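Local coordinates for protein 2-Cys peroxiredoxin (Plasmodium yoelii, PDB 2H01) that probably reduces hydrogen peroxide and organic hydroperoxides to water and alcohols as a thiol-specific peroxidase, at residues Leu126-Lys129 / Gln130-Gln134; Leu157-His160 / Glu161-Asp165; Glu22-Leu25 / Ser26-Ile29; Ile100-Ile103 / Ser104-Ala108. All coordinates share one frame; numbering follows the deposited sequence.

Contact 1: Leu126-Lys129 / Gln130-Gln134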
loop_
_atom_site.group_PDB
_atom_site.type_symbol
_atom_site.label_atom_id
_atom_site.label_comp_id
_atom_site.label_asym_id
_atom_site.label_seq_id
_atom_site.Cartn_x
_atom_site.Cartn_y
_atom_site.Cartn_z
ATOM N N LEU A 126 -5.682 -1.815 2.653
ATOM C CA LEU A 126 -5.583 -1.098 3.918
ATOM C C LEU A 126 -5.627 -2.091 5.073
ATOM O O LEU A 126 -6.540 -2.914 5.164
ATOM C CB LEU A 126 -6.722 -0.073 4.031
ATOM C CG LEU A 126 -6.928 0.626 5.376
ATOM C CD1 LEU A 126 -5.679 1.404 5.776
ATOM C CD2 LEU A 126 -8.144 1.534 5.287
ATOM N N ILE A 127 -4.741 -2.024 5.904
ATOM C CA ILE A 127 -4.527 -2.906 7.045
ATOM C C ILE A 127 -4.526 -2.125 8.355
ATOM O O ILE A 127 -3.901 -1.043 8.431
ATOM C CB ILE A 127 -3.202 -3.678 6.888
ATOM C CG1 ILE A 127 -3.103 -4.290 5.489
ATOM C CG2 ILE A 127 -3.085 -4.755 7.955
ATOM C CD1 ILE A 127 -1.724 -4.804 5.144
ATOM N N ASP A 128 -5.251 -2.501 9.416
ATOM C CA ASP A 128 -5.259 -1.747 10.679
ATOM C C ASP A 128 -4.027 -2.038 11.532
ATOM O O ASP A 128 -3.159 -2.812 11.129
ATOM C CB ASP A 128 -6.538 -2.002 11.494
ATOM C CG ASP A 128 -6.682 -3.446 11.944
ATOM O OD1 ASP A 128 -5.663 -4.154 12.107
ATOM O OD2 ASP A 128 -7.835 -3.869 12.156
ATOM N N LYS A 129 -4.008 -1.493 12.736
ATOM C CA LYS A 129 -2.862 -1.576 13.617
ATOM C C LYS A 129 -2.719 -2.952 14.270
ATOM O O LYS A 129 -1.737 -3.247 14.931
ATOM C CB LYS A 129 -2.952 -0.485 14.664
ATOM C CG LYS A 129 -3.295 0.853 14.093
ATOM C CD LYS A 129 -2.649 1.964 14.889
ATOM C CE LYS A 129 -3.295 2.137 16.247
ATOM N NZ LYS A 129 -4.726 2.452 16.140
ATOM N N GLN A 130 -3.710 -3.797 14.037
ATOM C CA GLN A 130 -3.723 -5.160 14.553
ATOM C C GLN A 130 -3.445 -6.088 13.354
ATOM O O GLN A 130 -3.597 -7.303 13.453
ATOM C CB GLN A 130 -5.092 -5.507 15.165
ATOM C CG GLN A 130 -5.323 -5.012 16.599
ATOM C CD GLN A 130 -5.326 -3.492 16.738
ATOM O OE1 GLN A 130 -6.135 -2.802 16.112
ATOM N NE2 GLN A 130 -4.422 -2.966 17.567
ATOM N N GLY A 131 -3.063 -5.502 12.213
ATOM C CA GLY A 131 -2.767 -6.297 11.024
ATOM C C GLY A 131 -3.938 -7.003 10.338
ATOM O O GLY A 131 -3.757 -8.022 9.669
ATOM N N VAL A 132 -5.139 -6.466 10.495
ATOM C CA VAL A 132 -6.335 -7.035 9.877
ATOM C C VAL A 132 -6.667 -6.203 8.634
ATOM O O VAL A 132 -6.644 -4.970 8.694
ATOM C CB VAL A 132 -7.534 -6.964 10.848
ATOM C CG1 VAL A 132 -8.739 -7.720 10.266
ATOM C CG2 VAL A 132 -7.127 -7.531 12.212
ATOM N N VAL A 133 -6.973 -6.866 7.516
ATOM C CA VAL A 133 -7.298 -6.163 6.276
ATOM C C VAL A 133 -8.676 -5.512 6.356
ATOM O O VAL A 133 -9.656 -6.179 6.676
ATOM C CB VAL A 133 -7.295 -7.115 5.038
ATOM C CG1 VAL A 133 -7.807 -6.360 3.791
ATOM C CG2 VAL A 133 -5.894 -7.649 4.775
ATOM N N GLN A 134 -8.755 -4.217 6.047
ATOM C CA GLN A 134 -10.039 -3.514 6.081
ATOM C C GLN A 134 -10.662 -3.344 4.689
ATOM O O GLN A 134 -11.880 -3.261 4.547
ATOM C CB GLN A 134 -9.868 -2.165 6.774
ATOM C CG GLN A 134 -9.268 -2.293 8.182
ATOM C CD GLN A 134 -10.077 -3.202 9.100
ATOM O OE1 GLN A 134 -9.517 -4.051 9.804
ATOM N NE2 GLN A 134 -11.395 -3.028 9.103
HETATM O O HOH W 1 -6.308 -0.268 14.247
#

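Contact 2: Leu157-His160 / Glu161-Asp165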
loop_
_atom_site.group_PDB
_atom_site.type_symbol
_atom_site.label_atom_id
_atom_site.label_comp_id
_atom_site.label_asym_id
_atom_site.label_seq_id
_atom_site.Cartn_x
_atom_site.Cartn_y
_atom_site.Cartn_z
ATOM N N LEU A 157 -12.726 4.226 8.621
ATOM C CA LEU A 157 -12.228 3.121 9.434
ATOM C C LEU A 157 -11.941 3.620 10.856
ATOM O O LEU A 157 -12.461 3.068 11.830
ATOM C CB LEU A 157 -10.953 2.518 8.826
ATOM C CG LEU A 157 -10.180 1.493 9.679
ATOM C CD1 LEU A 157 -11.080 0.293 10.028
ATOM C CD2 LEU A 157 -8.942 1.004 8.897
ATOM N N GLN A 158 -11.135 4.673 10.968
ATOM C CA GLN A 158 -10.798 5.202 12.277
ATOM C C GLN A 158 -12.025 5.703 13.035
ATOM O O GLN A 158 -12.052 5.638 14.258
ATOM C CB GLN A 158 -9.720 6.286 12.147
ATOM C CG GLN A 158 -8.491 5.735 11.407
ATOM C CD GLN A 158 -7.316 6.687 11.340
ATOM O OE1 GLN A 158 -7.474 7.904 11.385
ATOM N NE2 GLN A 158 -6.117 6.124 11.206
ATOM N N HIS A 159 -13.049 6.168 12.320
ATOM C CA HIS A 159 -14.258 6.623 12.989
ATOM C C HIS A 159 -15.043 5.393 13.480
ATOM O O HIS A 159 -15.647 5.419 14.554
ATOM C CB HIS A 159 -15.134 7.460 12.050
ATOM C CG HIS A 159 -16.240 8.191 12.752
ATOM N ND1 HIS A 159 -16.027 9.347 13.477
ATOM C CD2 HIS A 159 -17.562 7.914 12.866
ATOM C CE1 HIS A 159 -17.169 9.750 14.005
ATOM N NE2 HIS A 159 -18.116 8.899 13.651
ATOM N N HIS A 160 -15.016 4.313 12.705
ATOM C CA HIS A 160 -15.712 3.084 13.090
ATOM C C HIS A 160 -15.061 2.382 14.294
ATOM O O HIS A 160 -15.755 1.783 15.116
ATOM C CB HIS A 160 -15.758 2.103 11.919
ATOM C CG HIS A 160 -16.554 2.590 10.748
ATOM N ND1 HIS A 160 -16.675 1.867 9.583
ATOM C CD2 HIS A 160 -17.251 3.735 10.555
ATOM C CE1 HIS A 160 -17.411 2.544 8.721
ATOM N NE2 HIS A 160 -17.775 3.682 9.287
ATOM N N GLU A 161 -13.736 2.448 14.388
ATOM C CA GLU A 161 -13.015 1.830 15.502
ATOM C C GLU A 161 -13.348 2.576 16.796
ATOM O O GLU A 161 -13.413 1.994 17.878
ATOM C CB GLU A 161 -11.503 1.906 15.273
ATOM C CG GLU A 161 -10.992 1.203 14.012
ATOM C CD GLU A 161 -9.489 1.369 13.850
ATOM O OE1 GLU A 161 -9.018 2.526 13.877
ATOM O OE2 GLU A 161 -8.778 0.356 13.698
ATOM N N LYS A 162 -13.551 3.878 16.659
ATOM C CA LYS A 162 -13.870 4.739 17.776
ATOM C C LYS A 162 -15.299 4.567 18.284
ATOM O O LYS A 162 -15.510 4.302 19.463
ATOM C CB LYS A 162 -13.651 6.194 17.360
ATOM C CG LYS A 162 -12.611 6.953 18.172
ATOM C CD LYS A 162 -13.276 7.899 19.186
ATOM C CE LYS A 162 -12.244 8.709 19.979
ATOM N NZ LYS A 162 -12.877 9.750 20.847
ATOM N N TYR A 163 -16.282 4.683 17.393
ATOM C CA TYR A 163 -17.684 4.615 17.807
ATOM C C TYR A 163 -18.552 3.398 17.500
ATOM O O TYR A 163 -19.679 3.322 17.988
ATOM C CB TYR A 163 -18.409 5.863 17.300
ATOM C CG TYR A 163 -17.735 7.137 17.719
ATOM C CD1 TYR A 163 -17.770 7.569 19.047
ATOM C CD2 TYR A 163 -17.013 7.889 16.801
ATOM C CE1 TYR A 163 -17.094 8.728 19.446
ATOM C CE2 TYR A 163 -16.332 9.039 17.185
ATOM C CZ TYR A 163 -16.375 9.452 18.504
ATOM O OH TYR A 163 -15.683 10.582 18.866
ATOM N N GLY A 164 -18.056 2.456 16.704
ATOM C CA GLY A 164 -18.855 1.283 16.387
ATOM C C GLY A 164 -19.978 1.592 15.410
ATOM O O GLY A 164 -20.157 2.741 15.012
ATOM N N ASP A 165 -20.731 0.565 15.025
ATOM C CA ASP A 165 -21.834 0.716 14.075
ATOM C C ASP A 165 -23.031 1.313 14.803
ATOM O O ASP A 165 -23.001 1.457 16.023
ATOM C CB ASP A 165 -22.201 -0.652 13.474
ATOM C CG ASP A 165 -22.875 -0.539 12.105
ATOM O OD1 ASP A 165 -23.155 0.595 11.663
ATOM O OD2 ASP A 165 -23.119 -1.588 11.471
HETATM O O HOH W 2 -9.567 4.691 15.516
#

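Contact 3: Glu22-Leu25 / Ser26-Ile29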
loop_
_atom_site.group_PDB
_atom_site.type_symbol
_atom_site.label_atom_id
_atom_site.label_comp_id
_atom_site.label_asym_id
_atom_site.label_seq_id
_atom_site.Cartn_x
_atom_site.Cartn_y
_atom_site.Cartn_z
ATOM N N GLU A 22 15.290 -3.867 5.601
ATOM C CA GLU A 22 14.300 -4.920 5.597
ATOM C C GLU A 22 13.024 -4.435 6.264
ATOM O O GLU A 22 13.062 -3.645 7.205
ATOM C CB GLU A 22 14.844 -6.137 6.334
ATOM C CG GLU A 22 13.884 -7.310 6.397
ATOM C CD GLU A 22 14.494 -8.499 7.112
ATOM O OE1 GLU A 22 14.912 -8.333 8.283
ATOM O OE2 GLU A 22 14.560 -9.591 6.504
ATOM N N VAL A 23 11.885 -4.845 5.725
ATOM C CA VAL A 23 10.601 -4.545 6.324
ATOM C C VAL A 23 9.691 -5.753 6.444
ATOM O O VAL A 23 9.555 -6.543 5.523
ATOM C CB VAL A 23 9.830 -3.465 5.562
ATOM C CG1 VAL A 23 8.426 -3.339 6.133
ATOM C CG2 VAL A 23 10.533 -2.159 5.629
ATOM N N SER A 24 9.033 -5.857 7.583
ATOM C CA SER A 24 8.081 -6.934 7.826
ATOM C C SER A 24 6.748 -6.262 8.109
ATOM O O SER A 24 6.698 -5.191 8.703
ATOM C CB SER A 24 8.492 -7.777 9.044
ATOM O OG SER A 24 9.715 -8.471 8.836
ATOM N N LEU A 25 5.666 -6.882 7.679
ATOM C CA LEU A 25 4.367 -6.295 7.913
ATOM C C LEU A 25 4.167 -6.108 9.411
ATOM O O LEU A 25 3.675 -5.071 9.861
ATOM C CB LEU A 25 3.278 -7.200 7.348
ATOM C CG LEU A 25 1.891 -6.577 7.343
ATOM C CD1 LEU A 25 1.959 -5.216 6.691
ATOM C CD2 LEU A 25 0.928 -7.469 6.602
ATOM N N SER A 26 4.587 -7.118 10.166
ATOM C CA SER A 26 4.461 -7.148 11.617
ATOM C C SER A 26 5.197 -6.035 12.355
ATOM O O SER A 26 4.919 -5.792 13.527
ATOM C CB SER A 26 4.922 -8.520 12.156
ATOM O OG SER A 26 6.314 -8.713 11.963
ATOM N N ASP A 27 6.140 -5.371 11.695
ATOM C CA ASP A 27 6.858 -4.276 12.345
ATOM C C ASP A 27 5.887 -3.136 12.681
ATOM O O ASP A 27 6.180 -2.283 13.515
ATOM C CB ASP A 27 7.949 -3.688 11.438
ATOM C CG ASP A 27 9.056 -4.672 11.116
ATOM O OD1 ASP A 27 9.336 -5.559 11.951
ATOM O OD2 ASP A 27 9.666 -4.538 10.029
ATOM N N PHE A 28 4.731 -3.131 12.025
ATOM C CA PHE A 28 3.759 -2.063 12.223
ATOM C C PHE A 28 2.611 -2.348 13.180
ATOM O O PHE A 28 1.818 -1.458 13.479
ATOM C CB PHE A 28 3.221 -1.621 10.863
ATOM C CG PHE A 28 4.307 -1.195 9.907
ATOM C CD1 PHE A 28 5.044 -0.035 10.146
ATOM C CD2 PHE A 28 4.617 -1.972 8.787
ATOM C CE1 PHE A 28 6.076 0.349 9.286
ATOM C CE2 PHE A 28 5.644 -1.603 7.916
ATOM C CZ PHE A 28 6.379 -0.439 8.164
ATOM N N ILE A 29 2.481 -3.591 13.607
ATOM C CA ILE A 29 1.462 -3.925 14.581
ATOM C C ILE A 29 1.519 -3.040 15.827
ATOM O O ILE A 29 2.549 -2.913 16.460
ATOM C CB ILE A 29 1.490 -5.428 14.929
ATOM C CG1 ILE A 29 0.455 -6.170 14.095
ATOM C CG2 ILE A 29 1.149 -5.636 16.363
ATOM C CD1 ILE A 29 0.972 -7.413 13.413
HETATM O O HOH W 3 12.055 -6.676 9.492
#

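Contact 4: Ile100-Ile103 / Ser104-Ala108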
loop_
_atom_site.group_PDB
_atom_site.type_symbol
_atom_site.label_atom_id
_atom_site.label_comp_id
_atom_site.label_asym_id
_atom_site.label_seq_id
_atom_site.Cartn_x
_atom_site.Cartn_y
_atom_site.Cartn_z
ATOM N N ILE A 100 9.082 -1.569 -1.419
ATOM C CA ILE A 100 9.639 -2.871 -1.076
ATOM C C ILE A 100 9.743 -3.768 -2.304
ATOM O O ILE A 100 9.017 -3.567 -3.296
ATOM C CB ILE A 100 8.784 -3.555 0.008
ATOM C CG1 ILE A 100 7.349 -3.745 -0.486
ATOM C CG2 ILE A 100 8.807 -2.745 1.295
ATOM C CD1 ILE A 100 6.504 -4.617 0.416
ATOM N N SER A 101 10.454 -4.747 -2.131
ATOM C CA SER A 101 10.799 -5.560 -3.282
ATOM C C SER A 101 10.306 -6.978 -3.127
ATOM O O SER A 101 10.759 -7.697 -2.236
ATOM C CB SER A 101 12.319 -5.559 -3.480
ATOM O OG SER A 101 12.722 -6.500 -4.464
ATOM N N ASP A 102 9.405 -7.360 -4.027
ATOM C CA ASP A 102 8.786 -8.679 -4.060
ATOM C C ASP A 102 9.430 -9.615 -5.087
ATOM O O ASP A 102 8.777 -10.078 -6.005
ATOM C CB ASP A 102 7.281 -8.559 -4.313
ATOM C CG ASP A 102 6.540 -9.862 -4.096
ATOM O OD1 ASP A 102 7.046 -10.725 -3.365
ATOM O OD2 ASP A 102 5.452 -10.115 -4.625
ATOM N N ILE A 103 10.713 -9.899 -4.903
ATOM C CA ILE A 103 11.524 -10.502 -5.945
ATOM C C ILE A 103 11.312 -11.993 -6.132
ATOM O O ILE A 103 11.630 -12.530 -7.171
ATOM C CB ILE A 103 13.014 -10.205 -5.754
ATOM C CG1 ILE A 103 13.827 -11.007 -6.752
ATOM C CG2 ILE A 103 13.458 -10.564 -4.370
ATOM C CD1 ILE A 103 14.828 -10.203 -7.470
ATOM N N SER A 104 10.778 -12.654 -5.119
ATOM C CA SER A 104 10.302 -14.018 -5.264
ATOM C C SER A 104 8.868 -14.116 -5.752
ATOM O O SER A 104 8.392 -15.189 -6.070
ATOM C CB SER A 104 10.494 -14.796 -3.963
ATOM O OG SER A 104 9.409 -14.634 -3.084
ATOM N N LYS A 105 8.189 -12.980 -5.806
ATOM C CA LYS A 105 6.784 -12.925 -6.187
ATOM C C LYS A 105 5.829 -13.442 -5.111
ATOM O O LYS A 105 4.623 -13.458 -5.310
ATOM C CB LYS A 105 6.542 -13.647 -7.503
ATOM C CG LYS A 105 7.128 -12.940 -8.695
ATOM C CD LYS A 105 6.773 -13.612 -9.996
ATOM C CE LYS A 105 7.823 -13.343 -11.037
ATOM N NZ LYS A 105 7.900 -11.910 -11.342
ATOM N N SER A 106 6.380 -13.774 -3.951
ATOM C CA SER A 106 5.629 -14.387 -2.877
ATOM C C SER A 106 4.534 -13.496 -2.290
ATOM O O SER A 106 3.452 -13.952 -1.996
ATOM C CB SER A 106 6.571 -14.919 -1.791
ATOM O OG SER A 106 7.172 -13.892 -1.033
ATOM N N ILE A 107 4.833 -12.220 -2.132
ATOM C CA ILE A 107 3.901 -11.288 -1.530
ATOM C C ILE A 107 2.688 -11.083 -2.418
ATOM O O ILE A 107 1.559 -11.241 -1.976
ATOM C CB ILE A 107 4.599 -9.958 -1.191
ATOM C CG1 ILE A 107 5.725 -10.200 -0.191
ATOM C CG2 ILE A 107 3.615 -8.965 -0.653
ATOM C CD1 ILE A 107 6.825 -9.179 -0.203
ATOM N N ALA A 108 2.931 -10.763 -3.681
ATOM C CA ALA A 108 1.854 -10.623 -4.634
ATOM C C ALA A 108 0.990 -11.860 -4.606
ATOM O O ALA A 108 -0.219 -11.767 -4.661
ATOM C CB ALA A 108 2.375 -10.362 -6.020
HETATM O O HOH W 4 9.209 -11.888 -2.130
HETATM O O HOH W 5 10.303 -10.685 -9.779
#

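Contact 1: Leu126-Lys129 / Gln130-Gln134
D128 closes the hairpin between strands 119-127 and 133-138 by turning its carboxylate back over the chain that follows. Among the backbone bonds, Q134 N to L126 O is short (2.7 Å) and nearly straight at 174°, D128 N to V132 O spans 2.9 Å, and G131 N gives to D128 O across a type I turn. With G131 at positive phi after that turn, the pattern is the type I plus G1 bulge hairpin. I127 and V133 form the adjoining antiparallel non-hydrogen-bonded pair.

The side-chain bonds centre on OD1 of D128. It accepts from Q130 N at 2.8 Å, an Asx turn, and from V132 N at 2.9 Å. The two donors come from opposite faces of the carboxylate plane, each about 50° out of it. A chi1 of 64°, which sets CG between the backbone N and carbonyl carbon, leaves OD1 facing the turn.

The apolar contact is tight at one point, where I127 CG2 lies 3.4 Å from G131 CA, and looser between I127 CG1 and V133 CG2 at 4.4 Å. Outside the hairpin, I127 packs on A6 and L126 on I154 of helix 147-163.

Two N-H groups thus grip one oxygen of a buried carboxylate, fixing its rotation. They would be expected to stabilise its negative charge, while nearby E161 may work the other way.

Contact 2: Leu157-His160 / Glu161-Asp165
E161 lies one helical turn beyond L157: its N donates to L157 O at 2.9 Å, nearly along the C=O axis, while its CG packs 4.1 Å from L157 CD1. The E161 chain is extended beyond CG and runs back along the helix surface, bringing OE1 within 3.6 Å of Q158 CA. There a water links E161 OE1 to Q158 O, and OE1 is also hydrogen-bonded to Y33 OH.

K162 continues the helical pattern less firmly, its N making a weak bond of 3.3 Å to Q158 O.

Y163 is more tightly held. Its N donates to H159 O at 3.0 Å and 170°, and its ring leans over one face of the H159 imidazole, where Y163 CD2 comes 3.4 Å from H159 CE1. The rings meet obliquely, their planes 52° apart and their centroids separated by 4.8 Å.

G164 ends the run: with phi at 74° it is the first residue to leave helical geometry, yet its N still reaches H160 O at 2.9 Å.

Residues 157-163 make up the last two turns of helix 147-163, largely at the surface. The inner side of these turns lies on strand 33-38, where L157 and Q158 both touch Y33, and Q158 NE2 reaches R64 O just beyond helix 58-63.

Contact 3: Glu22-Leu25 / Ser26-Ile29
D27 folds back onto S24, and its side chain can be traced atom by atom. CB lies 3.4 Å from S24 O. A chi1 of -64° sets CG beside its own backbone N, where it too lies 3.4 Å from S24 O. OD1 brushes S24 CB at 3.8 Å. OD2 accepts from S24 N at 2.9 Å, the donor approaching from above the carboxylate plane, 54° out of it. A water that donates to OD2 also bonds S24 OG, a second link between the two side chains.

The backbone answers in the reverse direction, D27 N giving to S24 O at 3.0 Å. One residue on, F28 N bonds L25 O, as expected of the 3-10 turn over residues 25-28. The F28 ring reaches back to V23, with CE2 at 3.7 Å from V23 CG1 and the two side chains crossing at about a right angle. F28 also touches L69 of strand 66-72, while L25 packs against A6, F9 and Y111.

S24 and D27 thus exchange two N-H bonds, which fixes the bend where strand 20-24 gives way to the turn. The carboxylate, bound by a backbone N-H and a water, would be expected to stay ionised.

Contact 4: Ile100-Ile103 / Ser104-Ala108
D102 reaches I107 and A108 because its chi1 of -169° swings CG opposite the backbone N and a chi2 of 23° turns the two carboxylate oxygens toward successive N-H groups of the helix start. OD1 accepts from I107 N at 2.9 Å, on its syn side and 29° out of the carboxylate plane. OD2 accepts from A108 N at 2.8 Å in a nearly straight bond, though that donor stands above the plane. I107 slides past D102 in the opposite direction, and its CB comes within 3.5 Å of D102 CG.

The chain between them is a type I turn, closed by K105 N giving to D102 O at 3.0 Å. K105 takes the N-cap position with a positive phi, and its NZ reaches S118 O as well as a water that is weakly bound to I103 O. S104 adds an ST turn, its OG accepting from S106 N at 3.3 Å. A second water donates to D102 OD1 at 2.7 Å and also bonds S104 OG, tying the two side chains together.

D102 therefore does from three residues ahead of the N-cap what a capping side chain usually does from within it, covering two N-H groups of the first turn of helix 106-110. Its carboxylate is buried, so these bonds and the helix dipole probably both stabilise the negative charge, while the bidentate grip fixes the helix start against the end of strand 98-101.

Along the chain the order is contact 3, contact 4, contact 1, contact 2, each closing before the next opens. Contacts 1, 3 and 4 all reach the mixed sheet of the thioredoxin-like fold and shape the ends of its strands. Contacts 1 and 3 touch, with I29 against the turn of the hairpin and centres 12 Å apart; contacts 3 and 4 come within about 4 Å at their nearest atoms without meeting. Contact 2 ends helix 147-163, which packs on the hairpin of contact 1, chiefly through L157 against L126 and Q134, but its centre lies 32 Å from that of contact 4. All four lie away from the predicted peroxidatic C47.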